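Local coordinates for protein UDP-N-acetylglucosamine 3-dehydrogenase (Acidithiobacillus ferrooxidans, PDB 7BVJ) that catalyses the NAD(+)-dependent oxidation of the glucosamine 3-position of UDP-N-acetylglucosamine to a ketone, a step in lipid A biosynthesis, at residues His111-His123 against Pro285-Leu297. Residues are numbered along the deposited sequence; the frame is centred on the assembly and turned at random.
Sequences HLVLAIGHIKRVH and PVFCDGVAGRRVL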
ATOM      1  N   HIS A 111     -14.010  -6.203 -17.843  1.00 31.71           N
ATOM      2  CA  HIS A 111     -13.523  -4.876 -18.205  1.00 30.31           C
ATOM      3  C   HIS A 111     -13.736  -3.895 -17.050  1.00 28.82           C
ATOM      4  O   HIS A 111     -14.272  -2.800 -17.217  1.00 32.58           O
ATOM      5  CB  HIS A 111     -14.180  -4.373 -19.497  1.00 36.82           C
ATOM      6  CG  HIS A 111     -13.934  -5.255 -20.685  1.00 44.70           C
ATOM      7  ND1 HIS A 111     -14.954  -5.868 -21.383  1.00 45.38           N
ATOM      8  CD2 HIS A 111     -12.783  -5.625 -21.299  1.00 47.23           C
ATOM      9  CE1 HIS A 111     -14.443  -6.577 -22.375  1.00 47.77           C
ATOM     10  NE2 HIS A 111     -13.128  -6.450 -22.345  1.00 51.82           N
ATOM     11  N   LEU A 112     -13.289  -4.302 -15.862  1.00 31.24           N
ATOM     12  CA  LEU A 112     -13.395  -3.519 -14.641  1.00 28.24           C
ATOM     13  C   LEU A 112     -12.020  -3.014 -14.223  1.00 27.46           C
ATOM     14  O   LEU A 112     -10.998  -3.651 -14.496  1.00 23.22           O
ATOM     15  CB  LEU A 112     -13.999  -4.355 -13.503  1.00 23.59           C
ATOM     16  CG  LEU A 112     -15.452  -4.819 -13.682  1.00 24.71           C
ATOM     17  CD1 LEU A 112     -15.914  -5.678 -12.484  1.00 16.90           C
ATOM     18  CD2 LEU A 112     -16.359  -3.611 -13.915  1.00 20.46           C
ATOM     19  N   VAL A 113     -12.000  -1.858 -13.559  1.00 25.38           N
ATOM     20  CA  VAL A 113     -10.761  -1.354 -12.969  1.00 21.10           C
ATOM     21  C   VAL A 113     -10.555  -2.048 -11.634  1.00 23.62           C
ATOM     22  O   VAL A 113     -11.460  -2.095 -10.790  1.00 21.03           O
ATOM     23  CB  VAL A 113     -10.804   0.175 -12.796  1.00 19.38           C
ATOM     24  CG1 VAL A 113      -9.665   0.638 -11.905  1.00 18.68           C
ATOM     25  CG2 VAL A 113     -10.725   0.869 -14.153  1.00 27.31           C
ATOM     26  N   LEU A 114      -9.368  -2.599 -11.447  1.00 26.71           N
ATOM     27  CA  LEU A 114      -8.985  -3.283 -10.226  1.00 23.60           C
ATOM     28  C   LEU A 114      -7.772  -2.549  -9.676  1.00 21.68           C
ATOM     29  O   LEU A 114      -6.714  -2.525 -10.313  1.00 23.46           O
ATOM     30  CB  LEU A 114      -8.689  -4.753 -10.519  1.00 27.00           C
ATOM     31  CG  LEU A 114      -8.065  -5.686  -9.493  1.00 23.40           C
ATOM     32  CD1 LEU A 114      -8.849  -5.683  -8.176  1.00 29.03           C
ATOM     33  CD2 LEU A 114      -8.021  -7.075 -10.099  1.00 26.33           C
ATOM     34  N   ALA A 115      -7.939  -1.914  -8.522  1.00 24.43           N
ATOM     35  CA  ALA A 115      -6.870  -1.183  -7.869  1.00 21.13           C
ATOM     36  C   ALA A 115      -6.660  -1.750  -6.472  1.00 25.34           C
ATOM     37  O   ALA A 115      -7.616  -2.166  -5.805  1.00 23.72           O
ATOM     38  CB  ALA A 115      -7.169   0.318  -7.811  1.00 17.83           C
ATOM     39  N   ILE A 116      -5.401  -1.793  -6.049  1.00 20.84           N
ATOM     40  CA  ILE A 116      -5.025  -2.220  -4.710  1.00 20.60           C
ATOM     41  C   ILE A 116      -4.553  -0.987  -3.952  1.00 23.11           C
ATOM     42  O   ILE A 116      -3.837  -0.147  -4.507  1.00 22.83           O
ATOM     43  CB  ILE A 116      -3.932  -3.311  -4.740  1.00 20.36           C
ATOM     44  CG1 ILE A 116      -4.263  -4.390  -5.770  1.00 21.87           C
ATOM     45  CG2 ILE A 116      -3.781  -3.964  -3.369  1.00 22.23           C
ATOM     46  CD1 ILE A 116      -5.653  -5.010  -5.606  1.00 20.50           C
ATOM     47  N   GLY A 117      -4.953  -0.880  -2.686  1.00 19.92           N
ATOM     48  CA  GLY A 117      -4.600   0.260  -1.860  1.00 19.13           C
ATOM     49  C   GLY A 117      -3.169   0.295  -1.349  1.00 25.90           C
ATOM     50  O   GLY A 117      -2.928   0.158  -0.148  1.00 25.51           O
ATOM     51  N   HIS A 118      -2.209   0.516  -2.251  1.00 21.46           N
ATOM     52  CA  HIS A 118      -0.805   0.634  -1.876  1.00 25.43           C
ATOM     53  C   HIS A 118      -0.457   2.115  -1.779  1.00 24.71           C
ATOM     54  O   HIS A 118       0.151   2.715  -2.678  1.00 21.66           O
ATOM     55  CB  HIS A 118       0.072  -0.120  -2.866  1.00 25.25           C
ATOM     56  CG  HIS A 118       0.143  -1.585  -2.575  1.00 24.67           C
ATOM     57  ND1 HIS A 118       0.751  -2.082  -1.445  1.00 20.17           N
ATOM     58  CD2 HIS A 118      -0.354  -2.654  -3.239  1.00 22.99           C
ATOM     59  CE1 HIS A 118       0.656  -3.399  -1.439  1.00 23.24           C
ATOM     60  NE2 HIS A 118      -0.016  -3.772  -2.514  1.00 28.67           N
ATOM     61  N   ILE A 119      -0.811   2.679  -0.620  1.00 21.99           N
ATOM     62  CA  ILE A 119      -0.862   4.123  -0.411  1.00 25.90           C
ATOM     63  C   ILE A 119       0.494   4.803  -0.617  1.00 25.69           C
ATOM     64  O   ILE A 119       0.546   5.940  -1.108  1.00 23.43           O
ATOM     65  CB  ILE A 119      -1.451   4.427   0.984  1.00 29.67           C
ATOM     66  CG1 ILE A 119      -1.810   5.914   1.110  1.00 30.17           C
ATOM     67  CG2 ILE A 119      -0.507   3.964   2.119  1.00 23.89           C
ATOM     68  CD1 ILE A 119      -2.965   6.207   2.058  1.00 27.31           C
ATOM     69  N   LYS A 120       1.604   4.130  -0.301  1.00 26.65           N
ATOM     70  CA  LYS A 120       2.982   4.697  -0.305  1.00 24.05           C
ATOM     71  C   LYS A 120       3.382   5.130  -1.713  1.00 25.05           C
ATOM     72  O   LYS A 120       4.255   5.886  -1.836  1.00 25.85           O
ATOM     73  CB  LYS A 120       3.963   3.662   0.242  1.00 29.49           C
ATOM     74  CG  LYS A 120       4.625   3.949   1.564  1.00 28.01           C
ATOM     75  CD  LYS A 120       3.762   3.719   2.744  1.00 34.19           C
ATOM     76  CE  LYS A 120       3.394   5.034   3.391  1.00 35.72           C
ATOM     77  NZ  LYS A 120       2.343   4.845   4.402  1.00 36.62           N
ATOM     78  N   ARG A 121       2.725   4.606  -2.724  1.00 25.67           N
ATOM     79  CA  ARG A 121       3.023   5.021  -4.085  1.00 27.40           C
ATOM     80  C   ARG A 121       2.653   6.473  -4.321  1.00 28.33           C
ATOM     81  O   ARG A 121       3.270   7.121  -5.174  1.00 33.75           O
ATOM     82  CB  ARG A 121       2.289   4.151  -5.095  1.00 23.43           C
ATOM     83  CG  ARG A 121       2.719   2.709  -5.164  1.00 19.90           C
ATOM     84  CD  ARG A 121       2.151   2.058  -6.388  1.00 23.66           C
ATOM     85  NE  ARG A 121       2.647   0.697  -6.583  1.00 23.99           N
ATOM     86  CZ  ARG A 121       2.700   0.107  -7.769  1.00 20.90           C
ATOM     87  NH1 ARG A 121       2.276   0.758  -8.835  1.00 26.28           N
ATOM     88  NH2 ARG A 121       3.162  -1.122  -7.890  1.00 21.66           N
ATOM     89  N   VAL A 122       1.642   7.000  -3.620  1.00 25.26           N
ATOM     90  CA  VAL A 122       1.222   8.384  -3.839  1.00 28.78           C
ATOM     91  C   VAL A 122       1.828   9.325  -2.802  1.00 24.43           C
ATOM     92  O   VAL A 122       1.507  10.520  -2.786  1.00 27.35           O
ATOM     93  CB  VAL A 122      -0.321   8.522  -3.908  1.00 30.94           C
ATOM     94  CG1 VAL A 122      -0.931   7.515  -4.881  1.00 26.65           C
ATOM     95  CG2 VAL A 122      -0.965   8.389  -2.552  1.00 23.12           C
ATOM     96  N   HIS A 123       2.724   8.819  -1.955  1.00 26.71           N
ATOM     97  CA  HIS A 123       3.453   9.673  -1.029  1.00 22.66           C
ATOM     98  C   HIS A 123       4.199  10.766  -1.796  1.00 25.66           C
ATOM     99  O   HIS A 123       4.753  10.500  -2.869  1.00 23.64           O
ATOM    100  CB  HIS A 123       4.446   8.853  -0.201  1.00 23.92           C
ATOM    101  CG  HIS A 123       4.965   9.590   0.994  1.00 21.53           C
ATOM    102  ND1 HIS A 123       5.913  10.586   0.900  1.00 31.68           N
ATOM    103  CD2 HIS A 123       4.631   9.514   2.305  1.00 28.72           C
ATOM    104  CE1 HIS A 123       6.154  11.079   2.103  1.00 27.63           C
ATOM    105  NE2 HIS A 123       5.390  10.444   2.974  1.00 24.48           N
ATOM    106  N   PRO A 285      -4.561   4.215 -16.830  1.00 38.59           N
ATOM    107  CA  PRO A 285      -4.091   3.204 -15.872  1.00 27.99           C
ATOM    108  C   PRO A 285      -4.049   3.733 -14.446  1.00 31.54           C
ATOM    109  O   PRO A 285      -3.706   4.888 -14.187  1.00 30.42           O
ATOM    110  CB  PRO A 285      -2.692   2.847 -16.389  1.00 39.18           C
ATOM    111  CG  PRO A 285      -2.276   4.036 -17.204  1.00 37.69           C
ATOM    112  CD  PRO A 285      -3.532   4.532 -17.838  1.00 32.34           C
ATOM    113  N   VAL A 286      -4.410   2.861 -13.517  1.00 32.09           N
ATOM    114  CA  VAL A 286      -4.539   3.240 -12.125  1.00 25.56           C
ATOM    115  C   VAL A 286      -3.176   3.156 -11.433  1.00 24.79           C
ATOM    116  O   VAL A 286      -2.253   2.496 -11.905  1.00 26.16           O
ATOM    117  CB  VAL A 286      -5.598   2.331 -11.469  1.00 27.88           C
ATOM    118  CG1 VAL A 286      -4.990   0.962 -11.086  1.00 21.34           C
ATOM    119  CG2 VAL A 286      -6.279   3.015 -10.313  1.00 24.62           C
ATOM    120  N   PHE A 287      -3.040   3.858 -10.300  1.00 26.27           N
ATOM    121  CA  PHE A 287      -1.733   3.972  -9.644  1.00 29.19           C
ATOM    122  C   PHE A 287      -1.165   2.610  -9.230  1.00 30.66           C
ATOM    123  O   PHE A 287       0.062   2.424  -9.231  1.00 26.99           O
ATOM    124  CB  PHE A 287      -1.832   4.871  -8.412  1.00 24.63           C
ATOM    125  CG  PHE A 287      -2.512   4.195  -7.266  1.00 40.39           C
ATOM    126  CD1 PHE A 287      -3.903   4.078  -7.245  1.00 33.52           C
ATOM    127  CD2 PHE A 287      -1.773   3.607  -6.246  1.00 32.68           C
ATOM    128  CE1 PHE A 287      -4.535   3.419  -6.216  1.00 34.50           C
ATOM    129  CE2 PHE A 287      -2.407   2.943  -5.210  1.00 28.58           C
ATOM    130  CZ  PHE A 287      -3.786   2.846  -5.203  1.00 30.94           C
ATOM    131  N   CYS A 288      -2.019   1.656  -8.849  1.00 25.09           N
ATOM    132  CA  CYS A 288      -1.543   0.307  -8.546  1.00 24.53           C
ATOM    133  C   CYS A 288      -2.658  -0.663  -8.891  1.00 24.66           C
ATOM    134  O   CYS A 288      -3.691  -0.671  -8.210  1.00 22.22           O
ATOM    135  CB  CYS A 288      -1.128   0.173  -7.082  1.00 22.71           C
ATOM    136  SG  CYS A 288      -0.634  -1.500  -6.600  1.00 26.24           S
ATOM    137  N   ASP A 289      -2.447  -1.490  -9.921  1.00 20.94           N
ATOM    138  CA  ASP A 289      -3.513  -2.381 -10.355  1.00 21.94           C
ATOM    139  C   ASP A 289      -3.350  -3.768  -9.735  1.00 24.84           C
ATOM    140  O   ASP A 289      -2.439  -4.013  -8.942  1.00 22.86           O
ATOM    141  CB  ASP A 289      -3.589  -2.425 -11.884  1.00 23.66           C
ATOM    142  CG  ASP A 289      -2.440  -3.201 -12.541  1.00 28.55           C
ATOM    143  OD1 ASP A 289      -1.581  -3.800 -11.853  1.00 27.59           O
ATOM    144  OD2 ASP A 289      -2.411  -3.206 -13.791  1.00 26.12           O
ATOM    145  N   GLY A 290      -4.253  -4.682 -10.112  1.00 20.64           N
ATOM    146  CA  GLY A 290      -4.206  -6.037  -9.583  1.00 23.84           C
ATOM    147  C   GLY A 290      -2.887  -6.740  -9.859  1.00 27.93           C
ATOM    148  O   GLY A 290      -2.368  -7.465  -9.003  1.00 21.94           O
ATOM    149  N   VAL A 291      -2.320  -6.517 -11.051  1.00 26.86           N
ATOM    150  CA  VAL A 291      -1.073  -7.175 -11.446  1.00 26.16           C
ATOM    151  C   VAL A 291       0.059  -6.780 -10.508  1.00 24.75           C
ATOM    152  O   VAL A 291       0.778  -7.637  -9.976  1.00 27.05           O
ATOM    153  CB  VAL A 291      -0.744  -6.850 -12.914  1.00 28.44           C
ATOM    154  CG1 VAL A 291       0.628  -7.376 -13.276  1.00 27.21           C
ATOM    155  CG2 VAL A 291      -1.814  -7.445 -13.830  1.00 30.56           C
ATOM    156  N   ALA A 292       0.194  -5.481 -10.248  1.00 21.95           N
ATOM    157  CA  ALA A 292       1.206  -5.003  -9.317  1.00 17.60           C
ATOM    158  C   ALA A 292       0.939  -5.487  -7.892  1.00 27.38           C
ATOM    159  O   ALA A 292       1.879  -5.837  -7.153  1.00 21.36           O
ATOM    160  CB  ALA A 292       1.251  -3.480  -9.359  1.00 25.49           C
ATOM    161  N   GLY A 293      -0.336  -5.478  -7.478  1.00 23.44           N
ATOM    162  CA  GLY A 293      -0.673  -5.976  -6.157  1.00 25.26           C
ATOM    163  C   GLY A 293      -0.220  -7.408  -5.965  1.00 22.30           C
ATOM    164  O   GLY A 293       0.392  -7.747  -4.952  1.00 23.61           O
ATOM    165  N   ARG A 294      -0.468  -8.251  -6.972  1.00 22.98           N
ATOM    166  CA  ARG A 294      -0.062  -9.653  -6.914  1.00 24.38           C
ATOM    167  C   ARG A 294       1.458  -9.793  -6.944  1.00 25.18           C
ATOM    168  O   ARG A 294       2.012 -10.651  -6.251  1.00 26.86           O
ATOM    169  CB  ARG A 294      -0.709 -10.427  -8.069  1.00 20.76           C
ATOM    170  CG  ARG A 294      -0.437 -11.918  -8.067  1.00 27.26           C
ATOM    171  CD  ARG A 294       0.492 -12.348  -9.202  1.00 31.62           C
ATOM    172  NE  ARG A 294       0.426 -13.789  -9.444  1.00 30.66           N
ATOM    173  CZ  ARG A 294       1.375 -14.661  -9.109  1.00 34.70           C
ATOM    174  NH1 ARG A 294       2.491 -14.243  -8.527  1.00 35.85           N
ATOM    175  NH2 ARG A 294       1.211 -15.957  -9.366  1.00 39.35           N
ATOM    176  N   ARG A 295       2.146  -8.978  -7.754  1.00 25.08           N
ATOM    177  CA  ARG A 295       3.613  -8.978  -7.762  1.00 27.76           C
ATOM    178  C   ARG A 295       4.164  -8.793  -6.355  1.00 25.27           C
ATOM    179  O   ARG A 295       4.982  -9.598  -5.866  1.00 24.48           O
ATOM    180  CB  ARG A 295       4.143  -7.863  -8.682  1.00 23.74           C
ATOM    181  CG  ARG A 295       4.391  -8.265 -10.135  1.00 35.42           C
ATOM    182  CD  ARG A 295       5.495  -7.414 -10.823  1.00 31.45           C
ATOM    183  NE  ARG A 295       5.826  -6.230 -10.036  1.00 31.62           N
ATOM    184  CZ  ARG A 295       5.240  -5.043 -10.173  1.00 32.39           C
ATOM    185  NH1 ARG A 295       4.294  -4.873 -11.096  1.00 37.81           N
ATOM    186  NH2 ARG A 295       5.595  -4.026  -9.387  1.00 26.13           N
ATOM    187  N   VAL A 296       3.736  -7.720  -5.687  1.00 27.00           N
ATOM    188  CA  VAL A 296       4.258  -7.460  -4.317  1.00 21.99           C
ATOM    189  C   VAL A 296       3.767  -8.547  -3.358  1.00 24.36           C
ATOM    190  O   VAL A 296       4.500  -8.850  -2.462  1.00 20.13           O
ATOM    191  CB  VAL A 296       4.051  -6.026  -3.787  1.00 20.63           C
ATOM    192  CG1 VAL A 296       2.619  -5.601  -3.650  1.00 17.24           C
ATOM    193  CG2 VAL A 296       4.802  -5.811  -2.503  1.00 20.37           C
ATOM    194  N   LEU A 297       2.550  -9.056  -3.550  1.00 24.48           N
ATOM    195  CA  LEU A 297       2.027 -10.112  -2.683  1.00 22.99           C
ATOM    196  C   LEU A 297       2.891 -11.368  -2.746  1.00 25.54           C
ATOM    197  O   LEU A 297       3.179 -11.980  -1.712  1.00 23.63           O
ATOM    198  CB  LEU A 297       0.583 -10.450  -3.061  1.00 24.64           C
ATOM    199  CG  LEU A 297      -0.020 -11.640  -2.303  1.00 29.50           C
ATOM    200  CD1 LEU A 297      -0.315 -11.288  -0.851  1.00 25.21           C
ATOM    201  CD2 LEU A 297      -1.270 -12.174  -2.980  1.00 30.87           C
TER
HETATM  202  O   HOH W   1      -0.795  -6.479  -2.354  1.00 25.64           O
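Arg121 reaches across Cys288 to the backbone of Phe287. Its CB points at 285-297, and CG lies anti to the carbonyl carbon (chi1 -67°). The chain then runs extended to NE. CD lies 3.8 Å from Cys288 CB and also passes near the Phe287 ring. NE forms a salt bridge with Asp167 of helix 157-173. Cys288 SG sits over the centre of one guanidinium face. At the edge of that group, Arg121 NH1 gives a weak, bent hydrogen bond to Phe287 O (2.8 Å). Arg121 NH2 comes to 3.4 Å from Ala292 CB. It also lies near Arg295 NH2, a like charge that Asp167 would probably help offset. A leucine in place of Arg121 would probably leave Asp167 without this charged mate and Phe287 O without its side-chain donor.

Strand 114-117 is the last strand of the parallel Rossmann sheet, next to strand 86-90. Residues 286-289 run beside its other edge and lead into the C-terminal helix 290-312. Ile116 N donates to Cys288 O (3.0 Å, 162° at the hydrogen). Gly290 N bonds only weakly to Leu114 O. Asp289 is the N-cap of the helix, with OD1 accepting from Ala292 N.

Ile116 CG1 packs 3.9 Å from Gly293 CA. Gly293 has no side chain, so CG1 can come this close. The Phe287 ring meets the end of the strand with its edge near Gly117 CA and His118 O; its CZ lies 3.1 Å from Ile116 O. Val286 CG2 meets Ala115 CB.

Cys288 SG, anti to its own backbone N (chi1 176°), also meets the edge of the His118 ring at CD2. Val296 CG1 approaches His118 NE2 to 3.4 Å. A water in the plane of the imidazole joins His118 NE2 to Gly293 O.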